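PDB 6FTH: extracellular solute-binding protein, family 1 from Bifidobacterium longum subsp. infantis, which probably binds human milk oligosaccharides outside the cell and delivers them to an ABC transporter for uptake. Local coordinates for residues Gly152-Trp161 / Ala290-Gln300; Gln168-Leu176 / Ile312-Pro320. All coordinates share one frame; numbering follows the deposited sequence.

Interaction 1: residues Gly152-Trp161 / Ala290-Gln300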
ATOM      1  N   GLY A 152      -2.542   5.660  -0.039  1.00 10.13           N
ATOM      2  CA  GLY A 152      -3.241   4.994   1.043  1.00 10.84           C
ATOM      3  C   GLY A 152      -3.051   5.621   2.401  1.00 11.67           C
ATOM      4  O   GLY A 152      -3.680   5.196   3.384  1.00 13.77           O
ATOM      5  N   GLN A 153      -2.193   6.641   2.490  1.00 10.70           N
ATOM      6  CA  GLN A 153      -1.770   7.225   3.749  1.00 10.55           C
ATOM      7  C   GLN A 153      -2.491   8.554   3.977  1.00  9.97           C
ATOM      8  O   GLN A 153      -2.538   9.395   3.073  1.00 10.67           O
ATOM      9  CB  GLN A 153      -0.266   7.496   3.685  1.00 11.52           C
ATOM     10  CG  GLN A 153       0.550   6.355   3.151  1.00 12.67           C
ATOM     11  CD  GLN A 153       0.354   5.085   3.932  1.00 13.03           C
ATOM     12  OE1 GLN A 153       0.258   5.105   5.160  1.00 13.34           O
ATOM     13  NE2 GLN A 153       0.319   3.965   3.225  1.00 14.22           N
ATOM     14  N   HIS A 154      -3.046   8.748   5.183  1.00 11.35           N
ATOM     15  CA  HIS A 154      -3.763   9.974   5.522  1.00  9.65           C
ATOM     16  C   HIS A 154      -3.599  10.293   6.998  1.00 11.41           C
ATOM     17  O   HIS A 154      -3.326   9.411   7.810  1.00 11.17           O
ATOM     18  CB  HIS A 154      -5.270   9.871   5.215  1.00 12.66           C
ATOM     19  CG  HIS A 154      -5.517   9.259   3.898  1.00 10.23           C
ATOM     20  ND1 HIS A 154      -5.508   7.896   3.709  1.00 11.45           N
ATOM     21  CD2 HIS A 154      -5.636   9.811   2.666  1.00 13.25           C
ATOM     22  CE1 HIS A 154      -5.654   7.632   2.425  1.00 14.00           C
ATOM     23  NE2 HIS A 154      -5.719   8.774   1.771  1.00 13.04           N
ATOM     24  N   MET A 155      -3.791  11.570   7.340  1.00  9.97           N
ATOM     25  CA  MET A 155      -3.769  12.046   8.716  1.00 12.07           C
ATOM     26  C   MET A 155      -5.160  12.573   9.032  1.00 11.93           C
ATOM     27  O   MET A 155      -5.639  13.496   8.368  1.00 12.62           O
ATOM     28  CB  MET A 155      -2.732  13.161   8.864  1.00 14.03           C
ATOM     29  CG  MET A 155      -2.579  13.690  10.268  1.00 14.03           C
ATOM     30  SD  MET A 155      -1.295  14.957  10.301  1.00 14.10           S
ATOM     31  CE  MET A 155      -1.160  15.299  12.063  1.00 18.07           C
ATOM     32  N   PHE A 156      -5.802  11.994  10.041  1.00 11.31           N
ATOM     33  CA  PHE A 156      -7.153  12.375  10.440  1.00 11.03           C
ATOM     34  C   PHE A 156      -7.138  13.172  11.738  1.00 12.33           C
ATOM     35  O   PHE A 156      -6.307  12.944  12.625  1.00 13.00           O
ATOM     36  CB  PHE A 156      -8.020  11.128  10.626  1.00 12.35           C
ATOM     37  CG  PHE A 156      -8.141  10.293   9.384  1.00 10.47           C
ATOM     38  CD1 PHE A 156      -8.635  10.841   8.219  1.00 12.72           C
ATOM     39  CD2 PHE A 156      -7.740   8.966   9.375  1.00 14.55           C
ATOM     40  CE1 PHE A 156      -8.751  10.069   7.055  1.00 12.82           C
ATOM     41  CE2 PHE A 156      -7.849   8.196   8.221  1.00 13.89           C
ATOM     42  CZ  PHE A 156      -8.336   8.759   7.054  1.00 12.30           C
ATOM     43  N   ILE A 157      -8.092  14.096  11.861  1.00 11.58           N
ATOM     44  CA  ILE A 157      -8.299  14.826  13.107  1.00 11.18           C
ATOM     45  C   ILE A 157      -9.787  14.868  13.423  1.00 14.89           C
ATOM     46  O   ILE A 157     -10.634  14.852  12.521  1.00 14.20           O
ATOM     47  CB  ILE A 157      -7.679  16.231  13.059  1.00 12.60           C
ATOM     48  CG1 ILE A 157      -7.585  16.863  14.451  1.00 13.17           C
ATOM     49  CG2 ILE A 157      -8.421  17.131  12.119  1.00 13.71           C
ATOM     50  CD1 ILE A 157      -6.531  17.930  14.494  1.00 12.55           C
ATOM     51  N   ASN A 158     -10.098  14.908  14.720  1.00 12.21           N
ATOM     52  CA  ASN A 158     -11.476  15.022  15.197  1.00 13.95           C
ATOM     53  C   ASN A 158     -11.886  16.482  15.072  1.00 12.59           C
ATOM     54  O   ASN A 158     -11.546  17.321  15.915  1.00 14.34           O
ATOM     55  CB  ASN A 158     -11.630  14.498  16.618  1.00 12.88           C
ATOM     56  CG  ASN A 158     -13.082  14.380  16.985  1.00 13.43           C
ATOM     57  OD1 ASN A 158     -13.859  15.293  16.684  1.00 16.16           O
ATOM     58  ND2 ASN A 158     -13.470  13.244  17.524  1.00 14.18           N
ATOM     59  N   LYS A 159     -12.569  16.789  13.962  1.00 13.40           N
ATOM     60  CA  LYS A 159     -13.054  18.128  13.688  1.00 14.20           C
ATOM     61  C   LYS A 159     -14.162  18.541  14.664  1.00 14.21           C
ATOM     62  O   LYS A 159     -14.288  19.730  14.985  1.00 15.50           O
ATOM     63  CB  LYS A 159     -13.547  18.193  12.234  1.00 16.69           C
ATOM     64  CG  LYS A 159     -13.962  19.590  11.750  1.00 18.42           C
ATOM     65  CD  LYS A 159     -12.845  20.614  11.869  1.00 21.96           C
ATOM     66  CE  LYS A 159     -13.059  21.833  10.987  1.00 26.01           C
ATOM     67  NZ  LYS A 159     -14.405  22.466  11.226  1.00 25.96           N
ATOM     68  N   THR A 160     -14.981  17.592  15.124  1.00 15.48           N
ATOM     69  CA  THR A 160     -15.980  17.919  16.140  1.00 14.88           C
ATOM     70  C   THR A 160     -15.302  18.469  17.386  1.00 15.73           C
ATOM     71  O   THR A 160     -15.757  19.455  17.972  1.00 16.24           O
ATOM     72  CB  THR A 160     -16.792  16.674  16.480  1.00 17.54           C
ATOM     73  OG1 THR A 160     -17.522  16.266  15.317  1.00 18.52           O
ATOM     74  CG2 THR A 160     -17.772  16.940  17.638  1.00 19.88           C
ATOM     75  N   TRP A 161     -14.182  17.868  17.778  1.00 15.36           N
ATOM     76  CA  TRP A 161     -13.434  18.374  18.927  1.00 15.70           C
ATOM     77  C   TRP A 161     -12.844  19.752  18.651  1.00 16.75           C
ATOM     78  O   TRP A 161     -12.898  20.646  19.509  1.00 15.95           O
ATOM     79  CB  TRP A 161     -12.325  17.400  19.284  1.00 13.28           C
ATOM     80  CG  TRP A 161     -12.723  16.089  19.874  1.00 13.79           C
ATOM     81  CD1 TRP A 161     -13.997  15.602  20.080  1.00 14.80           C
ATOM     82  CD2 TRP A 161     -11.834  15.092  20.385  1.00 14.92           C
ATOM     83  NE1 TRP A 161     -13.933  14.372  20.668  1.00 16.41           N
ATOM     84  CE2 TRP A 161     -12.624  14.027  20.870  1.00 16.37           C
ATOM     85  CE3 TRP A 161     -10.445  14.993  20.469  1.00 14.29           C
ATOM     86  CZ2 TRP A 161     -12.075  12.881  21.427  1.00 16.61           C
ATOM     87  CZ3 TRP A 161      -9.889  13.860  21.027  1.00 15.69           C
ATOM     88  CH2 TRP A 161     -10.702  12.811  21.501  1.00 14.64           C
ATOM     89  N   ALA A 290     -15.993   9.003  21.031  1.00 20.67           N
ATOM     90  CA  ALA A 290     -14.691   9.116  20.390  1.00 18.60           C
ATOM     91  C   ALA A 290     -13.601   9.226  21.445  1.00 19.24           C
ATOM     92  O   ALA A 290     -13.772   9.904  22.460  1.00 18.35           O
ATOM     93  CB  ALA A 290     -14.661  10.363  19.515  1.00 18.29           C
ATOM     94  N   LYS A 291     -12.459   8.588  21.178  1.00 17.44           N
ATOM     95  CA  LYS A 291     -11.322   8.585  22.092  1.00 15.45           C
ATOM     96  C   LYS A 291     -10.082   9.277  21.556  1.00 15.75           C
ATOM     97  O   LYS A 291      -9.328   9.842  22.349  1.00 16.75           O
ATOM     98  CB  LYS A 291     -10.927   7.151  22.463  1.00 21.24           C
ATOM     99  CG  LYS A 291     -12.038   6.340  23.098  1.00 34.84           C
ATOM    100  CD  LYS A 291     -12.275   6.728  24.550  1.00 29.81           C
ATOM    101  CE  LYS A 291     -13.342   5.834  25.154  1.00 33.91           C
ATOM    102  NZ  LYS A 291     -13.579   6.131  26.605  1.00 37.96           N
ATOM    103  N   THR A 292      -9.844   9.261  20.243  1.00 16.86           N
ATOM    104  CA  THR A 292      -8.570   9.712  19.686  1.00 14.56           C
ATOM    105  C   THR A 292      -8.723  11.005  18.894  1.00 12.41           C
ATOM    106  O   THR A 292      -9.637  11.152  18.080  1.00 15.23           O
ATOM    107  CB  THR A 292      -8.013   8.616  18.797  1.00 16.10           C
ATOM    108  OG1 THR A 292      -7.836   7.419  19.567  1.00 17.97           O
ATOM    109  CG2 THR A 292      -6.661   9.028  18.200  1.00 15.89           C
ATOM    110  N   GLY A 293      -7.793  11.937  19.110  1.00 13.05           N
ATOM    111  CA  GLY A 293      -7.843  13.220  18.445  1.00 14.29           C
ATOM    112  C   GLY A 293      -7.257  13.188  17.037  1.00 14.36           C
ATOM    113  O   GLY A 293      -7.876  13.707  16.098  1.00 12.82           O
ATOM    114  N   VAL A 294      -6.093  12.549  16.894  1.00 12.97           N
ATOM    115  CA  VAL A 294      -5.325  12.540  15.647  1.00 13.04           C
ATOM    116  C   VAL A 294      -4.768  11.135  15.428  1.00 11.94           C
ATOM    117  O   VAL A 294      -4.230  10.524  16.353  1.00 12.89           O
ATOM    118  CB  VAL A 294      -4.177  13.575  15.700  1.00 12.47           C
ATOM    119  CG1 VAL A 294      -3.243  13.406  14.480  1.00 14.51           C
ATOM    120  CG2 VAL A 294      -4.718  14.999  15.778  1.00 13.09           C
ATOM    121  N   SER A 295      -4.880  10.628  14.205  1.00 12.06           N
ATOM    122  CA  SER A 295      -4.289   9.338  13.872  1.00 11.07           C
ATOM    123  C   SER A 295      -4.037   9.277  12.371  1.00 12.58           C
ATOM    124  O   SER A 295      -4.540  10.099  11.603  1.00 14.36           O
ATOM    125  CB  SER A 295      -5.149   8.159  14.337  1.00 15.83           C
ATOM    126  OG  SER A 295      -6.343   8.104  13.600  1.00 16.22           O
ATOM    127  N   PHE A 296      -3.241   8.295  11.962  1.00 11.27           N
ATOM    128  CA  PHE A 296      -2.998   8.044  10.546  1.00 12.11           C
ATOM    129  C   PHE A 296      -3.780   6.825  10.094  1.00 12.37           C
ATOM    130  O   PHE A 296      -3.912   5.850  10.843  1.00 13.58           O
ATOM    131  CB  PHE A 296      -1.502   7.836  10.281  1.00 11.10           C
ATOM    132  CG  PHE A 296      -0.650   9.020  10.620  1.00 11.80           C
ATOM    133  CD1 PHE A 296      -0.647  10.145   9.820  1.00 13.51           C
ATOM    134  CD2 PHE A 296       0.172   9.004  11.732  1.00 12.10           C
ATOM    135  CE1 PHE A 296       0.157  11.234  10.144  1.00 14.49           C
ATOM    136  CE2 PHE A 296       0.970  10.075  12.062  1.00 11.42           C
ATOM    137  CZ  PHE A 296       0.985  11.183  11.268  1.00 10.49           C
ATOM    138  N   GLY A 297      -4.294   6.863   8.870  1.00 11.95           N
ATOM    139  CA  GLY A 297      -5.059   5.729   8.398  1.00 10.62           C
ATOM    140  C   GLY A 297      -5.437   5.836   6.940  1.00 13.40           C
ATOM    141  O   GLY A 297      -4.942   6.695   6.203  1.00 13.15           O
ATOM    142  N   TRP A 298      -6.343   4.938   6.534  1.00 13.56           N
ATOM    143  CA  TRP A 298      -6.784   4.735   5.153  1.00 12.91           C
ATOM    144  C   TRP A 298      -8.001   5.577   4.805  1.00 13.25           C
ATOM    145  O   TRP A 298      -8.005   6.271   3.783  1.00 13.73           O
ATOM    146  CB  TRP A 298      -7.138   3.248   4.992  1.00 13.44           C
ATOM    147  CG  TRP A 298      -7.790   2.844   3.712  1.00 13.67           C
ATOM    148  CD1 TRP A 298      -9.132   2.669   3.498  1.00 15.71           C
ATOM    149  CD2 TRP A 298      -7.145   2.523   2.483  1.00 13.93           C
ATOM    150  NE1 TRP A 298      -9.359   2.268   2.198  1.00 14.88           N
ATOM    151  CE2 TRP A 298      -8.151   2.174   1.555  1.00 13.67           C
ATOM    152  CE3 TRP A 298      -5.813   2.502   2.069  1.00 16.13           C
ATOM    153  CZ2 TRP A 298      -7.866   1.776   0.254  1.00 14.23           C
ATOM    154  CZ3 TRP A 298      -5.537   2.114   0.759  1.00 14.97           C
ATOM    155  CH2 TRP A 298      -6.554   1.770  -0.124  1.00 15.77           C
ATOM    156  N   SER A 299      -9.045   5.523   5.637  1.00 13.49           N
ATOM    157  CA  SER A 299     -10.263   6.310   5.436  1.00 13.26           C
ATOM    158  C   SER A 299     -10.932   6.499   6.791  1.00 12.71           C
ATOM    159  O   SER A 299     -10.687   5.729   7.722  1.00 14.55           O
ATOM    160  CB  SER A 299     -11.232   5.621   4.473  1.00 16.44           C
ATOM    161  OG  SER A 299     -11.806   4.500   5.109  1.00 16.09           O
ATOM    162  N   GLN A 300     -11.773   7.531   6.893  1.00 15.62           N
ATOM    163  CA  GLN A 300     -12.476   7.742   8.159  1.00 15.38           C
ATOM    164  C   GLN A 300     -13.315   6.531   8.524  1.00 16.51           C
ATOM    165  O   GLN A 300     -13.350   6.127   9.689  1.00 16.87           O
ATOM    166  CB  GLN A 300     -13.296   9.016   8.144  1.00 15.81           C
ATOM    167  CG  GLN A 300     -12.488  10.256   7.876  1.00 15.67           C
ATOM    168  CD  GLN A 300     -12.553  10.655   6.422  1.00 18.42           C
ATOM    169  OE1 GLN A 300     -12.062   9.941   5.545  1.00 17.76           O
ATOM    170  NE2 GLN A 300     -13.175  11.801   6.145  1.00 18.70           N
TER
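His154 reaches Gly297 twice. Its ND1 donates to Gly297 O at 2.8 Å, on a lone pair, while its backbone O accepts from Gly297 N at 2.9 Å. With CG anti to the carbonyl carbon (chi1 -45°), the imidazole meets that oxygen at its edge, and NE2 goes to Asn432 OD1. A phenylalanine here would probably leave Gly297 O without its ring N-H donor and Asn432 OD1 without its partner. Phe156 N donates to Ser295 O at 2.8 Å, almost straight at 174°, and Ser295 N answers to Phe156 O at 3.1 Å. This is the antiparallel pair 154-158/294-297 at the middle of a four-stranded sheet in one lobe of the binding-protein fold. On one face Met155 rests CG on Phe296 CE1, its SD 5.1 Å from the ring centroid in an oblique Met-aromatic contact; on the other, Phe156 lies against Gly297, where a side chain would crowd its ring. Asn158 N donates to Gly293 O at 2.9 Å. Its OD1, as N-cap of the following helix, takes Trp161 N at 2.8 Å, and its ND2 lies over one face of the indole. Trp161 CZ3 lies 3.4 Å from Gly293 CA, leaving little room for a side chain.

Interaction 2: residues Gln168-Leu176 / Ile312-Pro320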
ATOM      1  N   GLN A 168      -8.696  26.003  15.292  1.00 17.07           N
ATOM      2  CA  GLN A 168      -8.559  25.806  13.859  1.00 15.93           C
ATOM      3  C   GLN A 168      -7.746  24.547  13.584  1.00 16.23           C
ATOM      4  O   GLN A 168      -7.001  24.060  14.432  1.00 15.49           O
ATOM      5  CB  GLN A 168      -7.867  27.011  13.236  1.00 18.67           C
ATOM      6  CG  GLN A 168      -8.701  28.288  13.334  1.00 22.96           C
ATOM      7  CD  GLN A 168      -8.071  29.456  12.602  1.00 32.34           C
ATOM      8  OE1 GLN A 168      -7.076  29.299  11.895  1.00 30.05           O
ATOM      9  NE2 GLN A 168      -8.646  30.636  12.776  1.00 32.44           N
ATOM     10  N   VAL A 169      -7.898  24.025  12.375  1.00 14.95           N
ATOM     11  CA  VAL A 169      -7.038  22.915  11.941  1.00 16.35           C
ATOM     12  C   VAL A 169      -5.581  23.361  12.027  1.00 13.71           C
ATOM     13  O   VAL A 169      -5.233  24.446  11.519  1.00 15.29           O
ATOM     14  CB  VAL A 169      -7.406  22.497  10.510  1.00 14.06           C
ATOM     15  CG1 VAL A 169      -6.331  21.573   9.938  1.00 18.26           C
ATOM     16  CG2 VAL A 169      -8.740  21.805  10.519  1.00 17.26           C
ATOM     17  N   PRO A 170      -4.692  22.587  12.647  1.00 14.34           N
ATOM     18  CA  PRO A 170      -3.303  23.039  12.803  1.00 13.75           C
ATOM     19  C   PRO A 170      -2.519  22.925  11.507  1.00 13.69           C
ATOM     20  O   PRO A 170      -2.669  21.955  10.760  1.00 13.26           O
ATOM     21  CB  PRO A 170      -2.747  22.078  13.862  1.00 15.50           C
ATOM     22  CG  PRO A 170      -3.568  20.835  13.675  1.00 13.43           C
ATOM     23  CD  PRO A 170      -4.940  21.323  13.361  1.00 13.51           C
ATOM     24  N   THR A 171      -1.652  23.916  11.265  1.00 12.36           N
ATOM     25  CA  THR A 171      -0.842  23.950  10.046  1.00 14.26           C
ATOM     26  C   THR A 171       0.660  23.971  10.300  1.00 14.91           C
ATOM     27  O   THR A 171       1.419  24.015   9.333  1.00 13.25           O
ATOM     28  CB  THR A 171      -1.193  25.141   9.158  1.00 15.09           C
ATOM     29  OG1 THR A 171      -0.762  26.361   9.776  1.00 16.67           O
ATOM     30  CG2 THR A 171      -2.691  25.179   8.860  1.00 15.38           C
ATOM     31  N   THR A 172       1.098  23.930  11.561  1.00 12.87           N
ATOM     32  CA  THR A 172       2.507  23.812  11.913  1.00 13.89           C
ATOM     33  C   THR A 172       2.624  22.823  13.073  1.00 14.43           C
ATOM     34  O   THR A 172       1.644  22.532  13.771  1.00 14.05           O
ATOM     35  CB  THR A 172       3.094  25.153  12.405  1.00 14.27           C
ATOM     36  OG1 THR A 172       2.466  25.486  13.657  1.00 16.45           O
ATOM     37  CG2 THR A 172       2.889  26.279  11.400  1.00 15.43           C
ATOM     38  N   TRP A 173       3.837  22.297  13.298  1.00 12.44           N
ATOM     39  CA  TRP A 173       4.062  21.433  14.457  1.00 13.25           C
ATOM     40  C   TRP A 173       3.691  22.117  15.775  1.00 11.62           C
ATOM     41  O   TRP A 173       3.155  21.465  16.684  1.00 13.79           O
ATOM     42  CB  TRP A 173       5.506  20.939  14.511  1.00 11.75           C
ATOM     43  CG  TRP A 173       5.819  19.817  13.547  1.00 14.31           C
ATOM     44  CD1 TRP A 173       4.980  19.238  12.636  1.00 14.74           C
ATOM     45  CD2 TRP A 173       7.074  19.142  13.420  1.00 12.45           C
ATOM     46  NE1 TRP A 173       5.643  18.254  11.934  1.00 14.41           N
ATOM     47  CE2 TRP A 173       6.924  18.161  12.414  1.00 11.72           C
ATOM     48  CE3 TRP A 173       8.302  19.267  14.064  1.00 13.93           C
ATOM     49  CZ2 TRP A 173       7.973  17.319  12.026  1.00 12.95           C
ATOM     50  CZ3 TRP A 173       9.334  18.426  13.693  1.00 14.90           C
ATOM     51  CH2 TRP A 173       9.171  17.480  12.678  1.00 14.29           C
ATOM     52  N   ASP A 174       3.962  23.421  15.906  1.00 14.75           N
ATOM     53  CA  ASP A 174       3.593  24.120  17.149  1.00 15.22           C
ATOM     54  C   ASP A 174       2.080  24.175  17.325  1.00 15.25           C
ATOM     55  O   ASP A 174       1.565  23.971  18.433  1.00 15.20           O
ATOM     56  CB  ASP A 174       4.145  25.543  17.151  1.00 16.68           C
ATOM     57  CG  ASP A 174       5.631  25.621  17.517  1.00 24.50           C
ATOM     58  OD1 ASP A 174       6.235  24.596  17.890  1.00 26.66           O
ATOM     59  OD2 ASP A 174       6.184  26.744  17.437  1.00 31.81           O
ATOM     60  N   GLU A 175       1.351  24.504  16.251  1.00 13.91           N
ATOM     61  CA  GLU A 175      -0.109  24.530  16.316  1.00 13.85           C
ATOM     62  C   GLU A 175      -0.659  23.144  16.608  1.00 15.01           C
ATOM     63  O   GLU A 175      -1.630  22.999  17.366  1.00 15.40           O
ATOM     64  CB  GLU A 175      -0.682  25.059  14.996  1.00 15.42           C
ATOM     65  CG  GLU A 175      -0.497  26.556  14.818  1.00 14.76           C
ATOM     66  CD  GLU A 175      -0.951  27.077  13.468  1.00 21.60           C
ATOM     67  OE1 GLU A 175      -1.501  26.299  12.660  1.00 19.17           O
ATOM     68  OE2 GLU A 175      -0.779  28.288  13.226  1.00 23.50           O
ATOM     69  N   LEU A 176      -0.036  22.098  16.042  1.00 14.06           N
ATOM     70  CA  LEU A 176      -0.483  20.744  16.349  1.00 11.74           C
ATOM     71  C   LEU A 176      -0.291  20.419  17.827  1.00 13.03           C
ATOM     72  O   LEU A 176      -1.187  19.841  18.462  1.00 14.94           O
ATOM     73  CB  LEU A 176       0.204  19.718  15.452  1.00 12.99           C
ATOM     74  CG  LEU A 176      -0.070  18.250  15.752  1.00 11.51           C
ATOM     75  CD1 LEU A 176      -1.547  17.904  15.615  1.00 15.74           C
ATOM     76  CD2 LEU A 176       0.794  17.393  14.830  1.00 12.87           C
ATOM     77  N   ILE A 312     -12.002  14.353   9.897  1.00 13.91           N
ATOM     78  CA  ILE A 312     -11.641  14.780   8.551  1.00 13.41           C
ATOM     79  C   ILE A 312     -10.175  14.471   8.280  1.00 11.91           C
ATOM     80  O   ILE A 312      -9.351  14.410   9.215  1.00 12.59           O
ATOM     81  CB  ILE A 312     -11.907  16.275   8.328  1.00 13.58           C
ATOM     82  CG1 ILE A 312     -10.990  17.136   9.209  1.00 15.70           C
ATOM     83  CG2 ILE A 312     -13.391  16.579   8.607  1.00 13.86           C
ATOM     84  CD1 ILE A 312     -11.087  18.637   8.959  1.00 15.82           C
ATOM     85  N   PRO A 313      -9.800  14.298   7.012  1.00 12.19           N
ATOM     86  CA  PRO A 313      -8.381  14.230   6.659  1.00 11.94           C
ATOM     87  C   PRO A 313      -7.867  15.650   6.571  1.00 12.32           C
ATOM     88  O   PRO A 313      -8.531  16.524   6.002  1.00 14.65           O
ATOM     89  CB  PRO A 313      -8.400  13.584   5.262  1.00 12.47           C
ATOM     90  CG  PRO A 313      -9.897  13.417   4.882  1.00 13.33           C
ATOM     91  CD  PRO A 313     -10.656  14.290   5.822  1.00 12.36           C
ATOM     92  N   ILE A 314      -6.687  15.883   7.134  1.00 12.31           N
ATOM     93  CA  ILE A 314      -6.060  17.197   7.022  1.00 13.54           C
ATOM     94  C   ILE A 314      -4.713  17.152   6.321  1.00 12.12           C
ATOM     95  O   ILE A 314      -3.956  16.177   6.460  1.00 11.24           O
ATOM     96  CB  ILE A 314      -5.869  17.881   8.383  1.00 12.72           C
ATOM     97  CG1 ILE A 314      -5.049  17.005   9.323  1.00 12.79           C
ATOM     98  CG2 ILE A 314      -7.224  18.265   8.957  1.00 15.02           C
ATOM     99  CD1 ILE A 314      -4.579  17.736  10.577  1.00 15.82           C
ATOM    100  N   PRO A 315      -4.353  18.218   5.619  1.00  9.97           N
ATOM    101  CA  PRO A 315      -2.967  18.347   5.169  1.00 10.83           C
ATOM    102  C   PRO A 315      -2.032  18.243   6.370  1.00 11.30           C
ATOM    103  O   PRO A 315      -2.370  18.655   7.488  1.00 12.49           O
ATOM    104  CB  PRO A 315      -2.931  19.748   4.566  1.00 11.19           C
ATOM    105  CG  PRO A 315      -4.401  20.045   4.195  1.00 12.88           C
ATOM    106  CD  PRO A 315      -5.168  19.402   5.268  1.00 11.49           C
ATOM    107  N   VAL A 316      -0.836  17.711   6.153  1.00  9.93           N
ATOM    108  CA  VAL A 316       0.053  17.529   7.305  1.00 10.08           C
ATOM    109  C   VAL A 316       0.566  18.888   7.771  1.00 11.20           C
ATOM    110  O   VAL A 316       0.898  19.738   6.937  1.00 11.19           O
ATOM    111  CB  VAL A 316       1.210  16.586   6.961  1.00 10.48           C
ATOM    112  CG1 VAL A 316       2.265  17.246   6.031  1.00 11.49           C
ATOM    113  CG2 VAL A 316       1.877  16.044   8.248  1.00 11.76           C
ATOM    114  N   PRO A 317       0.637  19.152   9.073  1.00 11.63           N
ATOM    115  CA  PRO A 317       1.253  20.404   9.535  1.00 12.46           C
ATOM    116  C   PRO A 317       2.729  20.492   9.163  1.00 11.78           C
ATOM    117  O   PRO A 317       3.453  19.487   9.161  1.00 14.75           O
ATOM    118  CB  PRO A 317       1.057  20.348  11.058  1.00 13.97           C
ATOM    119  CG  PRO A 317      -0.201  19.513  11.223  1.00 12.39           C
ATOM    120  CD  PRO A 317      -0.015  18.417  10.179  1.00 12.09           C
ATOM    121  N   SER A 318       3.178  21.726   8.863  1.00 12.25           N
ATOM    122  CA  SER A 318       4.557  21.983   8.466  1.00 12.61           C
ATOM    123  C   SER A 318       5.491  21.956   9.672  1.00 12.87           C
ATOM    124  O   SER A 318       5.167  22.478  10.739  1.00 13.27           O
ATOM    125  CB  SER A 318       4.667  23.359   7.800  1.00 12.17           C
ATOM    126  OG  SER A 318       3.824  23.495   6.676  1.00 13.50           O
ATOM    127  N   ALA A 319       6.674  21.389   9.478  1.00 11.49           N
ATOM    128  CA  ALA A 319       7.712  21.434  10.488  1.00 12.74           C
ATOM    129  C   ALA A 319       8.349  22.824  10.501  1.00 14.68           C
ATOM    130  O   ALA A 319       8.313  23.545   9.502  1.00 13.86           O
ATOM    131  CB  ALA A 319       8.776  20.406  10.149  1.00 13.98           C
ATOM    132  N   PRO A 320       8.971  23.209  11.607  1.00 13.76           N
ATOM    133  CA  PRO A 320       9.670  24.499  11.654  1.00 15.24           C
ATOM    134  C   PRO A 320      10.675  24.641  10.514  1.00 14.08           C
ATOM    135  O   PRO A 320      11.445  23.723  10.218  1.00 16.54           O
ATOM    136  CB  PRO A 320      10.379  24.462  13.015  1.00 19.31           C
ATOM    137  CG  PRO A 320       9.692  23.423  13.806  1.00 23.25           C
ATOM    138  CD  PRO A 320       9.102  22.438  12.852  1.00 18.32           C
TER
HETATM  139  O   HOH W   1      -3.026  21.219   8.097  1.00 16.29           O
HETATM  140  O   HOH W   2       2.165  25.635   7.229  1.00 21.73           O
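Thr171 O is gripped by two donors: Ser318 N, 2.9 Å away on a nearly straight bond (170°) from above the carbonyl plane, and a water that also bonds Ser318 OG. The serine hydroxyl suits this place because it serves that water and Thr327 OG1 together. One residue on, Trp173 N donates to Ser318 O at 2.9 Å, so the peptides of Ser318 bridge the turn that starts helix 173-185. The motif is an N-capped helix start docked on the extended, proline-rich chain that leaves the edge strand 311-313 of the sheet. Thr172 is the N-cap: OG1, lying between its backbone N and carbonyl carbon (chi1 67°), accepts from Glu175 N. Glu175 extends its side chain to the turn, and its OE1 takes both Thr171 N, at 2.8 Å and nearly along the C-O axis, and Thr171 OG1, from above the carboxylate plane. A second water donates to Pro170 O and Pro315 O, joining the two chains.

Pro317, with no N-H to satisfy, fits its ring against the turn, CG by Pro170 O and CB by Thr172 O, with Leu176 CB also near CG. Toward the strand, Val169 and Ile314 lie alongside but point opposite ways, and Val169 CG1 comes 3.6 Å from Ile314 CG2; both are beta-branched and offer methyls close to the backbone. Trp173 lies along the chain at the other end, its NE1 bonded to Ser219 OG and its ring stacked with Tyr257. Pro320 runs across the indole, Pro320 CD 3.5 Å from Trp173 CE3. Small enough to sit over the ring centre, the Ala319 methyl makes a CH-pi contact, with CB 3.6 Å from the centroid of the Trp173 six-membered ring and only 10° off its normal.

Overall arrangement
From the N terminus the chain meets 152-161, then 168-176, with helix 159-165 leading from one toward the other. After an excursion of over a hundred residues it returns as 290-300 and closes the loop of interaction 1. Helix 300-304 and strand 311-313 follow, and 312-320 closes the loop of interaction 2. The segments alternate, so the two loops cross rather than nest. Their centres lie about 13 Å apart and they meet in one sheet: strand 154-158 has 292-297 on one side and 311-313 on the other, the latter joined by a probable hydrogen bond from Ile157 N to Ile312 O. Interaction 1 thus pairs strands within the sheet, whereas interaction 2 ties the chain leaving its edge to helix 173-185.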